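Local atomic coordinates of inositol 2-dehydrogenase (Sinorhizobium meliloti, PDB entry 4HKT), a protein that catalyses the NAD+-dependent oxidation of myo-inositol to scyllo-inosose, the first step in the breakdown of myo-inositol to acetyl-CoA. Residues E101-R104 with A105-V109. Residues are numbered along the deposited sequence; the frame is centred on the assembly and turned at random.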
ATOM      1  N   GLU B 101     -38.010 -10.060 -22.409  1.00 20.55           N
ATOM      2  CA  GLU B 101     -39.158 -10.900 -22.647  1.00 23.67           C
ATOM      3  C   GLU B 101     -38.729 -12.341 -23.008  1.00 19.58           C
ATOM      4  O   GLU B 101     -39.266 -13.303 -22.456  1.00 20.80           O
ATOM      5  CB  GLU B 101     -40.039 -10.325 -23.768  1.00 29.03           C
ATOM      6  CG  GLU B 101     -41.407 -10.991 -23.828  1.00 36.26           C
ATOM      7  CD  GLU B 101     -42.413 -10.458 -22.783  1.00 44.60           C
ATOM      8  OE1 GLU B 101     -42.081 -10.297 -21.567  1.00 48.92           O
ATOM      9  OE2 GLU B 101     -43.576 -10.187 -23.191  1.00 55.03           O
ATOM     10  N   ARG B 102     -37.781 -12.479 -23.915  1.00 18.55           N
ATOM     11  CA  ARG B 102     -37.168 -13.820 -24.199  1.00 18.88           C
ATOM     12  C   ARG B 102     -36.606 -14.501 -22.952  1.00 17.94           C
ATOM     13  O   ARG B 102     -36.731 -15.738 -22.787  1.00 20.03           O
ATOM     14  CB  ARG B 102     -36.031 -13.669 -25.217  1.00 19.18           C
ATOM     15  CG  ARG B 102     -35.400 -14.947 -25.743  1.00 20.05           C
ATOM     16  CD  ARG B 102     -36.411 -15.802 -26.516  1.00 20.96           C
ATOM     17  NE  ARG B 102     -35.932 -17.158 -26.765  1.00 21.00           N
ATOM     18  CZ  ARG B 102     -36.141 -18.211 -25.969  1.00 23.64           C
ATOM     19  NH1 ARG B 102     -36.797 -18.098 -24.802  1.00 23.77           N
ATOM     20  NH2 ARG B 102     -35.719 -19.404 -26.358  1.00 23.16           N
ATOM     21  N   VAL B 103     -35.946 -13.722 -22.091  1.00 17.02           N
ATOM     22  CA  VAL B 103     -35.355 -14.269 -20.853  1.00 17.35           C
ATOM     23  C   VAL B 103     -36.466 -14.832 -19.984  1.00 16.61           C
ATOM     24  O   VAL B 103     -36.359 -15.930 -19.450  1.00 16.47           O
ATOM     25  CB  VAL B 103     -34.563 -13.222 -20.052  1.00 16.94           C
ATOM     26  CG1 VAL B 103     -34.149 -13.809 -18.711  1.00 18.11           C
ATOM     27  CG2 VAL B 103     -33.384 -12.687 -20.855  1.00 17.93           C
ATOM     28  N   ARG B 104     -37.528 -14.067 -19.822  1.00 17.53           N
ATOM     29  CA  ARG B 104     -38.719 -14.493 -19.081  1.00 17.64           C
ATOM     30  C   ARG B 104     -39.340 -15.782 -19.579  1.00 18.37           C
ATOM     31  O   ARG B 104     -39.700 -16.650 -18.780  1.00 18.77           O
ATOM     32  CB  ARG B 104     -39.776 -13.363 -19.053  1.00 20.86           C
ATOM     33  CG  ARG B 104     -39.495 -12.283 -17.997  1.00 22.57           C
ATOM     34  CD  ARG B 104     -40.681 -11.330 -17.837  1.00 26.88           C
ATOM     35  NE  ARG B 104     -40.767 -10.477 -19.021  1.00 30.43           N
ATOM     36  CZ  ARG B 104     -40.168  -9.288 -19.161  1.00 33.67           C
ATOM     37  NH1 ARG B 104     -39.456  -8.731 -18.162  1.00 32.97           N
ATOM     38  NH2 ARG B 104     -40.326  -8.627 -20.304  1.00 35.55           N
ATOM     39  N   ALA B 105     -39.435 -15.923 -20.893  1.00 18.11           N
ATOM     40  CA  ALA B 105     -39.946 -17.139 -21.501  1.00 19.47           C
ATOM     41  C   ALA B 105     -39.040 -18.321 -21.180  1.00 18.26           C
ATOM     42  O   ALA B 105     -39.509 -19.401 -20.882  1.00 19.18           O
ATOM     43  CB  ALA B 105     -40.056 -16.966 -23.020  1.00 20.25           C
ATOM     44  N   CYS B 106     -37.740 -18.102 -21.260  1.00 18.55           N
ATOM     45  CA  CYS B 106     -36.751 -19.110 -20.949  1.00 18.77           C
ATOM     46  C   CYS B 106     -36.833 -19.605 -19.475  1.00 19.49           C
ATOM     47  O   CYS B 106     -36.917 -20.795 -19.212  1.00 17.62           O
ATOM     48  CB  CYS B 106     -35.387 -18.523 -21.282  1.00 20.08           C
ATOM     49  SG  CYS B 106     -33.981 -19.539 -20.899  1.00 20.42           S
ATOM     50  N   LEU B 107     -36.856 -18.663 -18.538  1.00 19.50           N
ATOM     51  CA  LEU B 107     -36.998 -18.975 -17.118  1.00 18.80           C
ATOM     52  C   LEU B 107     -38.297 -19.727 -16.790  1.00 20.26           C
ATOM     53  O   LEU B 107     -38.310 -20.552 -15.904  1.00 18.81           O
ATOM     54  CB  LEU B 107     -36.901 -17.691 -16.283  1.00 19.14           C
ATOM     55  CG  LEU B 107     -35.572 -16.910 -16.431  1.00 18.47           C
ATOM     56  CD1 LEU B 107     -35.529 -15.712 -15.498  1.00 20.28           C
ATOM     57  CD2 LEU B 107     -34.342 -17.802 -16.239  1.00 20.67           C
ATOM     58  N   LYS B 108     -39.370 -19.472 -17.528  1.00 21.28           N
ATOM     59  CA  LYS B 108     -40.602 -20.229 -17.349  1.00 24.13           C
ATOM     60  C   LYS B 108     -40.343 -21.711 -17.743  1.00 23.27           C
ATOM     61  O   LYS B 108     -40.729 -22.605 -17.019  1.00 23.74           O
ATOM     62  CB  LYS B 108     -41.749 -19.593 -18.143  1.00 28.68           C
ATOM     63  CG  LYS B 108     -43.147 -20.071 -17.731  1.00 35.06           C
ATOM     64  CD  LYS B 108     -44.211 -19.716 -18.769  1.00 38.64           C
ATOM     65  CE  LYS B 108     -45.619 -20.182 -18.361  1.00 43.74           C
ATOM     66  NZ  LYS B 108     -45.631 -21.541 -17.731  1.00 42.91           N
ATOM     67  N   VAL B 109     -39.623 -21.972 -18.827  1.00 20.62           N
ATOM     68  CA  VAL B 109     -39.314 -23.337 -19.191  1.00 20.38           C
ATOM     69  C   VAL B 109     -38.436 -23.967 -18.105  1.00 21.74           C
ATOM     70  O   VAL B 109     -38.658 -25.131 -17.715  1.00 23.72           O
ATOM     71  CB  VAL B 109     -38.624 -23.431 -20.561  1.00 20.10           C
ATOM     72  CG1 VAL B 109     -38.174 -24.858 -20.834  1.00 20.24           C
ATOM     73  CG2 VAL B 109     -39.535 -22.890 -21.673  1.00 19.72           C
TER
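Glu101 OE1 is gripped by two nitrogens of Arg104, one turn on: Arg104 NH2 stands 2.7 Å from Glu101 OE1, and Arg104 NE stands 2.9 Å from the same Glu101 OE1. The guanidinium comes side-on and keeps this oxygen in its own plane, yet NE meets OE1 nearly along its C-O axis whereas NH2 reaches it from above the carboxylate plane. A bend at chi3 (-72°) turns the guanidinium back toward Glu101, and opposite charges three residues apart pair on the exposed side of the helix. Beneath them runs regular i to i+4 bonding, straightest where Leu107 N meets Val103 O at 2.9 Å. All this belongs to helix 100-112, the helix of the beta-alpha-beta crossover that joins parallel strands 89-93 and 117-120 of the Rossmann-type NAD-binding domain. On the side facing helix 305-324, branched Val103 and Leu107 point the same way, Val103 CG1 lying 4.0 Å from Leu107 CD1, and both pack on Leu309. A serine in place of Leu107 would probably open a gap beside Val103 CG1 and deprive Leu309 of an apolar neighbour. Buried Cys106 touches Ile80 of helix 76-85 and Ile96, where a small side chain probably fits well. Arg102, with CG anti to the backbone N (chi1 -173°) and a bend at chi2, runs forward until NH1 lies 3.8 Å from Cys106 CB; its length lets NH2 form salt bridges with Asp78 and Glu81 of the neighbouring helix. The short side chain of Ala105, whose CB is 3.9 Å from Arg102 NH1, probably leaves room for that guanidinium. Farther along, Lys108 extends into a salt bridge with Asp112.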